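N5-Carboxyaminoimidazole ribonucleotide synthetase (Staphylococcus aureus subsp. aureus, PDB 3ORQ) catalyses the ATP-dependent carboxylation of 5-aminoimidazole ribonucleotide with bicarbonate to give N5-carboxyaminoimidazole ribonucleotide, a step of purine biosynthesis. Local coordinates at residues K37-D42 against E55-K60; T198-N203 against I295-G300; P211-E216 against H276-Y281; L222-V227 against V314-L319; C286-F291 against N305-L310. One frame throughout, in Å; residues are numbered along the deposited sequence.

Interaction 1: residues K37-D42 against E55-K60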
# COMPACT_ATOMS: atom_id res chain seq x y z
N LYS A 37 12.71 -7.92 -4.50
CA LYS A 37 13.69 -6.95 -4.09
C LYS A 37 13.73 -5.87 -5.14
O LYS A 37 13.35 -6.09 -6.29
CB LYS A 37 15.06 -7.60 -3.92
CG LYS A 37 15.04 -8.75 -2.94
CD LYS A 37 16.39 -9.47 -3.01
CE LYS A 37 16.46 -10.66 -2.06
NZ LYS A 37 16.41 -10.15 -0.68
N VAL A 38 14.19 -4.68 -4.76
CA VAL A 38 14.15 -3.56 -5.69
C VAL A 38 15.50 -2.88 -5.75
O VAL A 38 16.03 -2.47 -4.72
CB VAL A 38 13.13 -2.50 -5.24
CG1 VAL A 38 13.23 -1.25 -6.13
CG2 VAL A 38 11.69 -3.06 -5.27
N VAL A 39 16.03 -2.73 -6.97
CA VAL A 39 17.19 -1.87 -7.22
C VAL A 39 16.72 -0.67 -8.05
O VAL A 39 16.05 -0.82 -9.06
CB VAL A 39 18.29 -2.64 -8.00
CG1 VAL A 39 19.43 -1.72 -8.32
CG2 VAL A 39 18.82 -3.78 -7.14
N VAL A 40 17.06 0.53 -7.62
CA VAL A 40 16.56 1.68 -8.34
C VAL A 40 17.74 2.57 -8.81
O VAL A 40 18.74 2.74 -8.09
CB VAL A 40 15.53 2.50 -7.49
CG1 VAL A 40 16.18 3.02 -6.18
CG2 VAL A 40 15.02 3.71 -8.29
N LEU A 41 17.61 3.10 -10.03
CA LEU A 41 18.63 3.96 -10.65
C LEU A 41 18.03 5.36 -10.88
O LEU A 41 16.96 5.51 -11.51
CB LEU A 41 19.14 3.36 -11.97
CG LEU A 41 20.34 4.06 -12.63
CD1 LEU A 41 21.23 3.09 -13.46
CD2 LEU A 41 19.91 5.25 -13.47
N ASP A 42 18.71 6.38 -10.38
CA ASP A 42 18.26 7.75 -10.53
C ASP A 42 19.50 8.62 -10.31
O ASP A 42 20.33 8.30 -9.45
CB ASP A 42 17.17 8.07 -9.48
CG ASP A 42 16.42 9.36 -9.77
OD1 ASP A 42 15.28 9.31 -10.29
OD2 ASP A 42 16.98 10.45 -9.52
N GLU A 55 18.61 -1.52 -3.08
CA GLU A 55 19.84 -0.95 -3.52
C GLU A 55 19.57 0.30 -4.36
O GLU A 55 18.59 0.35 -5.10
CB GLU A 55 20.56 -2.02 -4.32
CG GLU A 55 21.99 -1.78 -4.63
CD GLU A 55 22.71 -3.09 -4.94
OE1 GLU A 55 22.15 -4.20 -4.66
OE2 GLU A 55 23.82 -2.98 -5.46
N PHE A 56 20.42 1.30 -4.22
CA PHE A 56 20.28 2.54 -4.95
C PHE A 56 21.55 2.74 -5.79
O PHE A 56 22.66 2.69 -5.26
CB PHE A 56 20.05 3.70 -3.98
CG PHE A 56 20.14 5.05 -4.62
CD1 PHE A 56 19.32 5.38 -5.66
CD2 PHE A 56 21.10 5.98 -4.20
CE1 PHE A 56 19.44 6.64 -6.28
CE2 PHE A 56 21.22 7.24 -4.82
CZ PHE A 56 20.40 7.56 -5.84
N ILE A 57 21.37 2.91 -7.10
CA ILE A 57 22.46 3.22 -8.00
C ILE A 57 22.26 4.68 -8.48
O ILE A 57 21.31 5.00 -9.21
CB ILE A 57 22.48 2.34 -9.22
CG1 ILE A 57 22.74 0.87 -8.86
CG2 ILE A 57 23.53 2.85 -10.22
CD1 ILE A 57 22.53 -0.10 -10.07
N GLN A 58 23.16 5.56 -8.03
CA GLN A 58 23.08 6.96 -8.43
C GLN A 58 23.86 7.11 -9.74
O GLN A 58 25.08 6.91 -9.77
CB GLN A 58 23.64 7.89 -7.33
CG GLN A 58 23.56 9.37 -7.74
CD GLN A 58 24.00 10.38 -6.65
OE1 GLN A 58 24.58 10.01 -5.63
NE2 GLN A 58 23.71 11.66 -6.89
N ALA A 59 23.15 7.43 -10.82
CA ALA A 59 23.75 7.64 -12.11
C ALA A 59 22.74 8.29 -13.05
O ALA A 59 21.54 8.19 -12.85
CB ALA A 59 24.24 6.32 -12.68
N LYS A 60 23.23 8.95 -14.09
CA LYS A 60 22.35 9.53 -15.11
C LYS A 60 21.72 8.44 -15.96
O LYS A 60 22.23 7.31 -16.06
CB LYS A 60 23.12 10.52 -16.01
CG LYS A 60 23.75 11.67 -15.25
CD LYS A 60 24.35 12.69 -16.19
CE LYS A 60 24.81 13.87 -15.38
NZ LYS A 60 25.03 15.06 -16.25

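Interaction 2: residues T198-N203 against I295-G300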
# COMPACT_ATOMS: atom_id res chain seq x y z
N THR A 198 -6.37 3.62 -18.19
CA THR A 198 -5.15 2.95 -17.73
C THR A 198 -5.30 1.43 -18.00
O THR A 198 -6.37 0.87 -17.79
CB THR A 198 -4.90 3.31 -16.30
OG1 THR A 198 -4.60 4.72 -16.25
CG2 THR A 198 -3.74 2.46 -15.71
N VAL A 199 -4.23 0.80 -18.50
CA VAL A 199 -4.30 -0.55 -19.02
C VAL A 199 -3.08 -1.32 -18.57
O VAL A 199 -2.00 -0.74 -18.34
CB VAL A 199 -4.31 -0.56 -20.61
CG1 VAL A 199 -4.45 -1.97 -21.17
CG2 VAL A 199 -5.38 0.34 -21.20
N THR A 200 -3.22 -2.64 -18.43
CA THR A 200 -2.03 -3.44 -18.14
C THR A 200 -2.00 -4.62 -19.07
O THR A 200 -3.00 -5.31 -19.25
CB THR A 200 -1.97 -3.95 -16.66
OG1 THR A 200 -2.07 -2.85 -15.74
CG2 THR A 200 -0.60 -4.65 -16.42
N ARG A 201 -0.85 -4.87 -19.65
CA ARG A 201 -0.71 -6.00 -20.58
C ARG A 201 0.37 -6.90 -20.03
O ARG A 201 1.40 -6.40 -19.57
CB ARG A 201 -0.30 -5.50 -21.97
CG ARG A 201 -1.38 -5.76 -23.01
CD ARG A 201 -0.84 -5.51 -24.42
NE ARG A 201 -0.81 -6.74 -25.17
CZ ARG A 201 0.26 -7.37 -25.60
NH1 ARG A 201 1.49 -6.89 -25.39
NH2 ARG A 201 0.10 -8.53 -26.25
N GLY A 202 0.14 -8.19 -20.04
CA GLY A 202 1.12 -9.09 -19.45
C GLY A 202 1.41 -10.28 -20.33
O GLY A 202 1.18 -10.27 -21.54
N ASN A 203 1.93 -11.31 -19.71
CA ASN A 203 2.28 -12.56 -20.36
C ASN A 203 1.19 -13.16 -21.23
O ASN A 203 0.01 -13.06 -20.94
CB ASN A 203 2.61 -13.56 -19.25
CG ASN A 203 3.94 -14.18 -19.44
OD1 ASN A 203 4.53 -14.06 -20.52
ND2 ASN A 203 4.46 -14.82 -18.39
N ILE A 295 3.62 -4.65 -11.59
CA ILE A 295 4.58 -5.66 -11.09
C ILE A 295 4.16 -7.07 -11.51
O ILE A 295 5.01 -7.91 -11.88
CB ILE A 295 4.64 -5.63 -9.55
CG1 ILE A 295 5.02 -4.23 -9.06
CG2 ILE A 295 5.65 -6.71 -9.02
CD1 ILE A 295 6.31 -3.62 -9.75
N LEU A 296 2.87 -7.34 -11.44
CA LEU A 296 2.36 -8.65 -11.84
C LEU A 296 2.76 -8.92 -13.29
O LEU A 296 3.28 -9.99 -13.61
CB LEU A 296 0.82 -8.73 -11.68
CG LEU A 296 0.27 -8.91 -10.26
CD1 LEU A 296 -1.24 -8.81 -10.35
CD2 LEU A 296 0.74 -10.26 -9.60
N ALA A 297 2.51 -7.92 -14.14
CA ALA A 297 2.77 -7.98 -15.58
C ALA A 297 4.23 -8.23 -15.89
O ALA A 297 4.63 -9.19 -16.53
CB ALA A 297 2.33 -6.68 -16.21
N VAL A 298 5.04 -7.35 -15.35
CA VAL A 298 6.45 -7.31 -15.64
C VAL A 298 7.16 -8.55 -15.11
O VAL A 298 8.17 -9.00 -15.69
CB VAL A 298 6.94 -5.95 -15.08
CG1 VAL A 298 8.03 -6.02 -14.02
CG2 VAL A 298 7.06 -4.93 -16.18
N THR A 299 6.65 -9.13 -14.00
CA THR A 299 7.27 -10.36 -13.45
C THR A 299 6.63 -11.59 -14.10
O THR A 299 6.96 -12.73 -13.73
CB THR A 299 7.13 -10.45 -11.90
OG1 THR A 299 5.73 -10.41 -11.52
CG2 THR A 299 7.89 -9.27 -11.20
N GLY A 300 5.74 -11.35 -15.06
CA GLY A 300 5.20 -12.44 -15.90
C GLY A 300 4.10 -13.27 -15.23
O GLY A 300 3.87 -14.39 -15.64
O HOH W 1 2.56 -11.09 -17.02

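Interaction 3: residues P211-E216 against H276-Y281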
# COMPACT_ATOMS: atom_id res chain seq x y z
N PRO A 211 -11.06 1.25 -14.50
CA PRO A 211 -12.20 2.13 -14.81
C PRO A 211 -11.76 3.42 -15.53
O PRO A 211 -10.74 4.01 -15.19
CB PRO A 211 -12.76 2.50 -13.41
CG PRO A 211 -11.92 1.65 -12.36
CD PRO A 211 -11.16 0.62 -13.16
N LEU A 212 -12.55 3.85 -16.52
CA LEU A 212 -12.31 5.11 -17.22
C LEU A 212 -12.27 6.25 -16.23
O LEU A 212 -13.06 6.31 -15.30
CB LEU A 212 -13.42 5.35 -18.24
CG LEU A 212 -13.12 6.42 -19.28
CD1 LEU A 212 -12.02 5.99 -20.32
CD2 LEU A 212 -14.47 6.90 -19.94
N GLN A 213 -11.30 7.13 -16.39
CA GLN A 213 -11.12 8.20 -15.44
C GLN A 213 -11.27 9.55 -16.13
O GLN A 213 -10.94 9.70 -17.31
CB GLN A 213 -9.79 8.05 -14.67
CG GLN A 213 -8.57 7.68 -15.46
CD GLN A 213 -7.93 6.34 -15.08
OE1 GLN A 213 -8.46 5.54 -14.32
NE2 GLN A 213 -6.78 6.09 -15.67
N GLU A 214 -11.82 10.51 -15.40
CA GLU A 214 -12.12 11.82 -15.94
C GLU A 214 -11.16 12.86 -15.33
O GLU A 214 -10.99 12.95 -14.12
CB GLU A 214 -13.57 12.20 -15.64
CG GLU A 214 -13.89 13.63 -15.97
CD GLU A 214 -15.25 14.09 -15.45
OE1 GLU A 214 -15.44 15.33 -15.40
OE2 GLU A 214 -16.09 13.23 -15.11
N ASN A 215 -10.57 13.67 -16.20
CA ASN A 215 -9.41 14.47 -15.85
C ASN A 215 -9.59 15.95 -16.17
O ASN A 215 -9.82 16.36 -17.35
CB ASN A 215 -8.16 13.93 -16.58
CG ASN A 215 -7.87 12.47 -16.24
OD1 ASN A 215 -8.08 12.06 -15.09
ND2 ASN A 215 -7.37 11.71 -17.20
N GLU A 216 -9.45 16.76 -15.13
CA GLU A 216 -9.43 18.19 -15.31
C GLU A 216 -8.00 18.63 -15.10
O GLU A 216 -7.32 18.15 -14.16
CB GLU A 216 -10.36 18.89 -14.33
CG GLU A 216 -10.33 20.41 -14.51
CD GLU A 216 -11.27 21.15 -13.60
OE1 GLU A 216 -12.16 20.53 -12.99
OE2 GLU A 216 -11.10 22.37 -13.49
N HIS A 276 0.46 6.24 -14.66
CA HIS A 276 0.24 7.64 -15.03
C HIS A 276 -0.45 8.32 -13.88
O HIS A 276 -1.21 7.68 -13.14
CB HIS A 276 -0.61 7.66 -16.32
CG HIS A 276 -0.97 9.03 -16.83
ND1 HIS A 276 -2.13 9.68 -16.46
CD2 HIS A 276 -0.36 9.82 -17.75
CE1 HIS A 276 -2.20 10.84 -17.11
NE2 HIS A 276 -1.14 10.95 -17.90
N ASN A 277 -0.21 9.63 -13.73
CA ASN A 277 -0.78 10.44 -12.64
C ASN A 277 -2.29 10.22 -12.49
O ASN A 277 -2.84 10.25 -11.35
CB ASN A 277 -0.52 11.92 -12.94
CG ASN A 277 -0.61 12.80 -11.70
OD1 ASN A 277 -1.08 12.39 -10.62
ND2 ASN A 277 -0.10 14.01 -11.85
N SER A 278 -2.99 9.98 -13.61
CA SER A 278 -4.44 9.86 -13.51
C SER A 278 -4.88 8.50 -12.96
O SER A 278 -6.09 8.20 -12.85
CB SER A 278 -5.12 10.12 -14.88
OG SER A 278 -4.68 9.18 -15.87
N GLY A 279 -3.91 7.66 -12.64
CA GLY A 279 -4.23 6.30 -12.13
C GLY A 279 -4.00 6.13 -10.65
O GLY A 279 -4.22 5.03 -10.11
N HIS A 280 -3.50 7.18 -9.99
CA HIS A 280 -3.11 7.04 -8.58
C HIS A 280 -4.26 6.65 -7.66
O HIS A 280 -4.02 5.90 -6.68
CB HIS A 280 -2.36 8.24 -8.04
CG HIS A 280 -1.06 8.49 -8.74
ND1 HIS A 280 -0.45 7.54 -9.52
CD2 HIS A 280 -0.30 9.60 -8.84
CE1 HIS A 280 0.65 8.05 -10.05
NE2 HIS A 280 0.77 9.29 -9.64
N TYR A 281 -5.49 7.07 -8.04
CA TYR A 281 -6.68 6.85 -7.22
C TYR A 281 -6.86 5.33 -6.97
O TYR A 281 -7.47 4.91 -5.95
CB TYR A 281 -7.92 7.43 -7.89
CG TYR A 281 -8.32 6.55 -9.05
CD1 TYR A 281 -7.68 6.68 -10.28
CD2 TYR A 281 -9.21 5.50 -8.86
CE1 TYR A 281 -7.96 5.82 -11.30
CE2 TYR A 281 -9.52 4.64 -9.93
CZ TYR A 281 -8.88 4.80 -11.14
OH TYR A 281 -9.14 3.96 -12.21

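Interaction 4: residues L222-V227 against V314-L319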
# COMPACT_ATOMS: atom_id res chain seq x y z
N LEU A 222 -2.23 18.19 -14.64
CA LEU A 222 -3.33 17.42 -14.07
C LEU A 222 -3.70 17.97 -12.69
O LEU A 222 -2.84 18.20 -11.89
CB LEU A 222 -3.02 15.91 -14.01
CG LEU A 222 -4.13 15.07 -13.37
CD1 LEU A 222 -5.48 15.21 -14.15
CD2 LEU A 222 -3.73 13.60 -13.26
N PHE A 223 -4.98 18.20 -12.46
CA PHE A 223 -5.47 18.86 -11.26
C PHE A 223 -6.39 17.93 -10.51
O PHE A 223 -6.24 17.76 -9.30
CB PHE A 223 -6.26 20.07 -11.70
CG PHE A 223 -6.99 20.80 -10.61
CD1 PHE A 223 -6.30 21.32 -9.51
CD2 PHE A 223 -8.34 21.11 -10.78
CE1 PHE A 223 -6.98 22.06 -8.54
CE2 PHE A 223 -9.03 21.87 -9.83
CZ PHE A 223 -8.36 22.34 -8.70
N LYS A 224 -7.32 17.31 -11.23
CA LYS A 224 -8.39 16.53 -10.63
C LYS A 224 -8.74 15.35 -11.51
O LYS A 224 -8.88 15.51 -12.70
CB LYS A 224 -9.65 17.38 -10.43
CG LYS A 224 -10.86 16.60 -9.89
CD LYS A 224 -11.93 17.52 -9.38
CE LYS A 224 -12.18 18.67 -10.41
NZ LYS A 224 -12.94 18.21 -11.64
N THR A 225 -8.85 14.16 -10.92
CA THR A 225 -9.32 12.95 -11.61
C THR A 225 -10.51 12.42 -10.87
O THR A 225 -10.45 12.27 -9.64
CB THR A 225 -8.21 11.87 -11.66
OG1 THR A 225 -7.10 12.40 -12.42
CG2 THR A 225 -8.73 10.53 -12.25
N ILE A 226 -11.59 12.16 -11.61
CA ILE A 226 -12.82 11.61 -11.02
C ILE A 226 -13.12 10.27 -11.62
O ILE A 226 -13.05 10.10 -12.83
CB ILE A 226 -14.04 12.51 -11.32
CG1 ILE A 226 -13.89 13.83 -10.57
CG2 ILE A 226 -15.35 11.75 -10.99
CD1 ILE A 226 -15.06 14.75 -10.71
N VAL A 227 -13.47 9.30 -10.78
CA VAL A 227 -13.75 7.98 -11.24
C VAL A 227 -14.98 7.52 -10.49
O VAL A 227 -15.00 7.59 -9.26
CB VAL A 227 -12.56 7.01 -10.94
CG1 VAL A 227 -12.82 5.64 -11.54
CG2 VAL A 227 -11.24 7.57 -11.51
N VAL A 314 -12.27 10.89 -5.99
CA VAL A 314 -11.91 12.18 -6.52
C VAL A 314 -10.49 12.38 -6.06
O VAL A 314 -10.21 12.46 -4.85
CB VAL A 314 -12.80 13.29 -5.91
CG1 VAL A 314 -12.35 14.64 -6.41
CG2 VAL A 314 -14.23 13.08 -6.30
N MSE A 315 -9.58 12.42 -7.01
CA MSE A 315 -8.19 12.53 -6.62
C MSE A 315 -7.67 13.91 -7.02
O MSE A 315 -7.93 14.36 -8.15
CB MSE A 315 -7.39 11.46 -7.33
CG MSE A 315 -5.90 11.54 -7.00
SE MSE A 315 -4.81 11.02 -8.50
CE MSE A 315 -3.65 12.53 -8.41
N MSE A 316 -6.94 14.57 -6.12
CA MSE A 316 -6.37 15.91 -6.39
C MSE A 316 -4.86 15.79 -6.36
O MSE A 316 -4.33 15.17 -5.44
CB MSE A 316 -6.79 16.93 -5.33
CG MSE A 316 -8.28 17.01 -5.04
SE MSE A 316 -9.30 17.58 -6.58
CE MSE A 316 -8.64 19.39 -6.76
N ASN A 317 -4.17 16.37 -7.33
CA ASN A 317 -2.72 16.50 -7.21
C ASN A 317 -2.39 17.49 -6.13
O ASN A 317 -3.20 18.35 -5.80
CB ASN A 317 -2.12 16.98 -8.53
CG ASN A 317 -1.50 15.85 -9.32
OD1 ASN A 317 -1.32 14.73 -8.80
ND2 ASN A 317 -1.19 16.12 -10.58
N LEU A 318 -1.21 17.36 -5.54
CA LEU A 318 -0.72 18.43 -4.62
C LEU A 318 0.58 19.02 -5.13
O LEU A 318 1.66 18.50 -4.88
CB LEU A 318 -0.61 17.96 -3.16
CG LEU A 318 -1.92 17.61 -2.41
CD1 LEU A 318 -1.69 16.66 -1.21
CD2 LEU A 318 -2.64 18.90 -1.97
N LEU A 319 0.48 20.10 -5.89
CA LEU A 319 1.68 20.90 -6.24
C LEU A 319 2.25 21.60 -5.01
O LEU A 319 1.57 21.69 -4.00
CB LEU A 319 1.33 21.95 -7.30
CG LEU A 319 0.64 21.36 -8.51
CD1 LEU A 319 0.20 22.49 -9.54
CD2 LEU A 319 1.56 20.30 -9.12

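Interaction 5: residues C286-F291 against N305-L310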
# COMPACT_ATOMS: atom_id res chain seq x y z
N CYS A 286 -9.64 0.77 -5.87
CA CYS A 286 -9.79 -0.48 -6.68
C CYS A 286 -9.28 -1.66 -5.91
O CYS A 286 -8.55 -1.48 -4.93
CB CYS A 286 -9.02 -0.40 -8.02
SG CYS A 286 -9.63 0.88 -9.15
N ASP A 287 -9.61 -2.85 -6.37
CA ASP A 287 -9.13 -4.05 -5.69
C ASP A 287 -7.68 -4.36 -6.08
O ASP A 287 -7.02 -5.22 -5.46
CB ASP A 287 -10.06 -5.25 -5.96
CG ASP A 287 -10.39 -5.44 -7.45
OD1 ASP A 287 -9.99 -4.59 -8.28
OD2 ASP A 287 -11.05 -6.44 -7.79
N TYR A 288 -7.19 -3.69 -7.13
CA TYR A 288 -5.78 -3.74 -7.56
C TYR A 288 -5.41 -2.31 -7.94
O TYR A 288 -6.24 -1.57 -8.46
CB TYR A 288 -5.58 -4.59 -8.80
CG TYR A 288 -5.99 -6.06 -8.67
CD1 TYR A 288 -7.29 -6.46 -9.01
CD2 TYR A 288 -5.08 -7.03 -8.25
CE1 TYR A 288 -7.71 -7.77 -8.91
CE2 TYR A 288 -5.50 -8.39 -8.11
CZ TYR A 288 -6.82 -8.73 -8.46
OH TYR A 288 -7.26 -10.03 -8.38
N SER A 289 -4.16 -1.90 -7.71
CA SER A 289 -3.74 -0.58 -8.17
C SER A 289 -2.95 -0.73 -9.45
O SER A 289 -2.53 -1.81 -9.79
CB SER A 289 -2.88 0.15 -7.11
OG SER A 289 -1.51 -0.23 -7.22
N GLN A 290 -2.70 0.38 -10.13
CA GLN A 290 -1.99 0.33 -11.40
C GLN A 290 -0.55 -0.10 -11.20
O GLN A 290 0.09 -0.58 -12.14
CB GLN A 290 -2.09 1.67 -12.14
CG GLN A 290 -1.61 2.87 -11.37
CD GLN A 290 -1.40 4.10 -12.25
OE1 GLN A 290 -1.26 5.21 -11.74
NE2 GLN A 290 -1.33 3.90 -13.55
N PHE A 291 -0.05 0.07 -9.98
CA PHE A 291 1.31 -0.41 -9.64
C PHE A 291 1.33 -1.91 -9.33
O PHE A 291 2.29 -2.60 -9.74
CB PHE A 291 1.91 0.41 -8.46
CG PHE A 291 1.90 1.88 -8.73
CD1 PHE A 291 2.82 2.43 -9.62
CD2 PHE A 291 0.85 2.69 -8.23
CE1 PHE A 291 2.78 3.79 -9.93
CE2 PHE A 291 0.80 4.06 -8.53
CZ PHE A 291 1.78 4.61 -9.37
N ASN A 305 -8.61 -10.56 -14.58
CA ASN A 305 -9.36 -10.32 -15.81
C ASN A 305 -10.10 -9.01 -15.79
O ASN A 305 -10.27 -8.40 -16.83
CB ASN A 305 -10.34 -11.48 -16.08
CG ASN A 305 -9.61 -12.79 -16.41
OD1 ASN A 305 -9.98 -13.86 -15.93
ND2 ASN A 305 -8.53 -12.69 -17.21
N SER A 306 -10.54 -8.58 -14.61
CA SER A 306 -11.16 -7.26 -14.52
C SER A 306 -10.71 -6.54 -13.27
O SER A 306 -10.21 -7.15 -12.34
CB SER A 306 -12.70 -7.36 -14.58
OG SER A 306 -13.18 -7.87 -13.36
N ILE A 307 -10.89 -5.23 -13.27
CA ILE A 307 -10.63 -4.43 -12.09
C ILE A 307 -11.92 -3.85 -11.53
O ILE A 307 -12.78 -3.39 -12.29
CB ILE A 307 -9.59 -3.34 -12.38
CG1 ILE A 307 -8.23 -4.02 -12.62
CG2 ILE A 307 -9.43 -2.41 -11.17
CD1 ILE A 307 -7.57 -3.47 -13.78
N GLU A 308 -12.09 -3.93 -10.21
CA GLU A 308 -13.34 -3.47 -9.60
C GLU A 308 -13.11 -2.13 -8.99
O GLU A 308 -12.15 -1.97 -8.25
CB GLU A 308 -13.85 -4.41 -8.52
CG GLU A 308 -14.65 -5.57 -9.02
CD GLU A 308 -15.34 -6.36 -7.92
OE1 GLU A 308 -15.46 -7.61 -8.10
OE2 GLU A 308 -15.77 -5.76 -6.89
N LEU A 309 -13.99 -1.19 -9.25
CA LEU A 309 -14.01 0.05 -8.46
C LEU A 309 -14.85 -0.21 -7.18
O LEU A 309 -16.09 -0.30 -7.24
CB LEU A 309 -14.57 1.21 -9.30
CG LEU A 309 -14.64 2.60 -8.67
CD1 LEU A 309 -13.27 3.17 -8.42
CD2 LEU A 309 -15.37 3.48 -9.63
N LEU A 310 -14.19 -0.34 -6.04
CA LEU A 310 -14.85 -0.60 -4.73
C LEU A 310 -15.59 0.65 -4.20
O LEU A 310 -16.64 0.55 -3.56
CB LEU A 310 -13.81 -1.08 -3.71
CG LEU A 310 -13.01 -2.31 -4.16
CD1 LEU A 310 -11.88 -2.69 -3.19
CD2 LEU A 310 -13.96 -3.53 -4.42
O HOH W 2 -11.14 -8.03 -9.70

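Interaction 1: residues K37-D42 against E55-K60
Leu-41 of strand 37-42 packs on Ile-57, and Glu-55 of strand 55-58 on Val-39, on the same face of a parallel pair; Glu-55 and Leu-41 bury most surface here. CG of Leu-41 stands anti to its backbone N (chi1 -172°); CD1 lies 4.0 Å from Ile-57 CG2, while CD2 runs on to the carbonyl of Ala-59, 3.4 Å from its O. Glu-55 lies alongside Val-39, pointing the same way, its CB 3.8 Å from Val-39 CG2; its carboxylate goes on to a salt bridge with Lys-73. Ile-57 bridges the two groups, CD1 reaching Val-39 CG1, and helix 64-73 covers this face. Strand 55-58 is one of the two edge strands, within this chain, of the four-stranded parallel sheet in the preATP-grasp domain, whose Rossmann-like order 3-2-1-4 places strand 37-42 next to strand 14-18. The backbone evidence is a ladder in which Ile-57 N to Val-40 O, 2.8 Å, is nearly straight at 177°. On the other face Phe-56 CD1 sits 4.0 Å from Val-40 CG1. Asp-42, third in buried surface, offers CB to Phe-56 CE1 at 4.2 Å, whereas its carboxylate turns to Gly-20 N, Tyr-61 OH and Ser-44 N; its side chain lies about 7 Å from bound pyrophosphate.

Interaction 2: residues T198-N203 against I295-G300
Ala-297 CB carries the apolar part of this contact: it lies 3.6 Å from Thr-200 CG2 and 3.5 Å from the carbonyl O of Arg-201, with Gly-202 CA beside it. The methyl of Thr-200 is turned to the helix because CG2 stands anti to the backbone N, which leaves OG1 beside that N, where it bonds Thr-253 and Thr-293. Further along, Asn-203 ND2 donates to Gly-300 O at 2.8 Å; the bond is bent (146° at the hydrogen), and the acceptor lies 20° out of the amide plane. The contact thus fastens the end of strand 191-201, in the large antiparallel sheet of the ATP-grasp fold, to the C-terminus of helix 290-298. Gly-300 ends that helix in a Schellman motif, the evidence being its positive phi of 79° and two bonds back into the last turn. A water accepts from Asn-203 N and donates to Ala-297 O, 2.9 Å away. In the next shell, Thr-299 OG1 and N both donate to Ile-295 O from opposite faces of its plane, and Asn-203 OD1 accepts from Phe-6 N.

Interaction 3: residues P211-E216 against H276-Y281
The ring of Tyr-281 meets the side-chain amide of Gln-213 at its edge, near the ring plane, the two planes standing 71° apart. Modelled OE1 of Gln-213 is 2.7 Å from Tyr-281 OH. Ser-278 O also lies at this ring's edge, in plane, and Pro-211 CG comes within 3.6 Å of Tyr-281 OH. Gln-213 bends at chi2 (-117°), which brings CD to 3.4 Å from Ser-278 O. The flat end of Asn-215 rests against Ser-278 CB, its CG 3.9 Å away. Ser-278 is held by the His-276 ring, which carries Ser-278 CB at its edge: ND1 of His-276 accepts from Ser-278 N at 3.0 Å, although the donor stands 37° out of the ring plane, and it also pairs with Ser-278 OG at 2.7 Å. His-276 NE2 bonds Glu-257, a magnesium ligand. The contact therefore seats the 3-10 turn 277-279 on strand 207-218 beside the nucleotide and magnesium site of the ATP-grasp fold, with the side chain of Asn-215 about 7 Å from bound ADP.

Interaction 4: residues L222-V227 against V314-L319
A selenium-bearing side chain laid against an aromatic ring marks this contact: selenomethionine Met-316 sets its methyl CE over one face of the Phe-223 ring, 3.8 Å from the centroid and offset toward the rim. The approach is 21° off the ring normal, which meets the definition of a CH-pi contact. SE sits farther off, 5.3 Å from the centroid, in a Met-aromatic contact. Met-316 CG stands anti to the carbonyl carbon, and further bends at chi2 and chi3 bring SE and CE round; SE then lies 3.8 Å from Lys-224 CG, the aliphatic part of Lys-224 running alongside. Phe-223 can share this face with Lys-224 because the two residues form a classic beta bulge opposite Glu-216. Beyond the bulge the strands pair regularly: Thr-225 and Met-315 form a hydrogen-bonded antiparallel pair, with Met-315 N to Thr-225 O at 2.8 Å and 174°. At the bulge end the bonds tilt, and Asn-317 ND2 reaches Leu-222 O from above its carbonyl plane, 3.0 Å away. Strand 221-227 of the ATP-grasp part is thereby joined to strand 313-319 of the C-terminal part in one continuous sheet. On the face of Met-316 and Val-314, Lys-224 NZ is salt-bridged to Glu-216 and Glu-366, so its buried charge is probably balanced while its methylenes pack on SE.

Interaction 5: residues C286-F291 against N305-L310
Asp-287 grips Glu-308 at both backbone polar atoms. Its OD1 accepts from Glu-308 N at 2.9 Å, a fairly straight bond (166°) that arrives from 40° above the carboxylate plane, and its own N donates to Glu-308 O at 3.3 Å, in the carbonyl plane. Asp-287 CG lies between the backbone N and the carbonyl carbon (chi1 49°), and from there OD1 meets Glu-308 N. A water donates both to OD2 of Asp-287 and to Ser-306 O. These bonds join the loop following helix 282-285 to the connection between helix 290-298 and strand 313-319, at the dimer interface, where Cys-286 and Leu-309 make a single backbone bridge. Cys-286 CB packs on Ile-307 CG2 at 3.8 Å, and Leu-310 CD1 lies 3.9 Å from Asp-287 N. The Glu-308 carboxylate, its OE1 4.6 Å from Asp-287 OD2, is instead salt-bridged to Lys-311 of the second subunit, which probably offsets the like charges. His-337 of that subunit meets the Tyr-288 ring.

Overall arrangement
From the N terminus, interaction 1 comes first, closing a short loop between two neighbouring strands of the preATP-grasp sheet, with its centre 22 to 29 Å from those of the others. Interaction 2 then opens on strand 191-201 and closes only at helix 290-298, and interaction 3 falls within that span. Interaction 4 starts on strand 221-227 and ends on strand 313-319, so it crosses both 2 and 3; interaction 5 lies inside its span and crosses interaction 2, sharing helix 290-298 with it. Interaction 4 carries the large antiparallel sheet into the C-terminal part, interactions 2 and 3 set helix 290-298 and the turn 276-281 on it, and interaction 5 joins the loops before and after that helix.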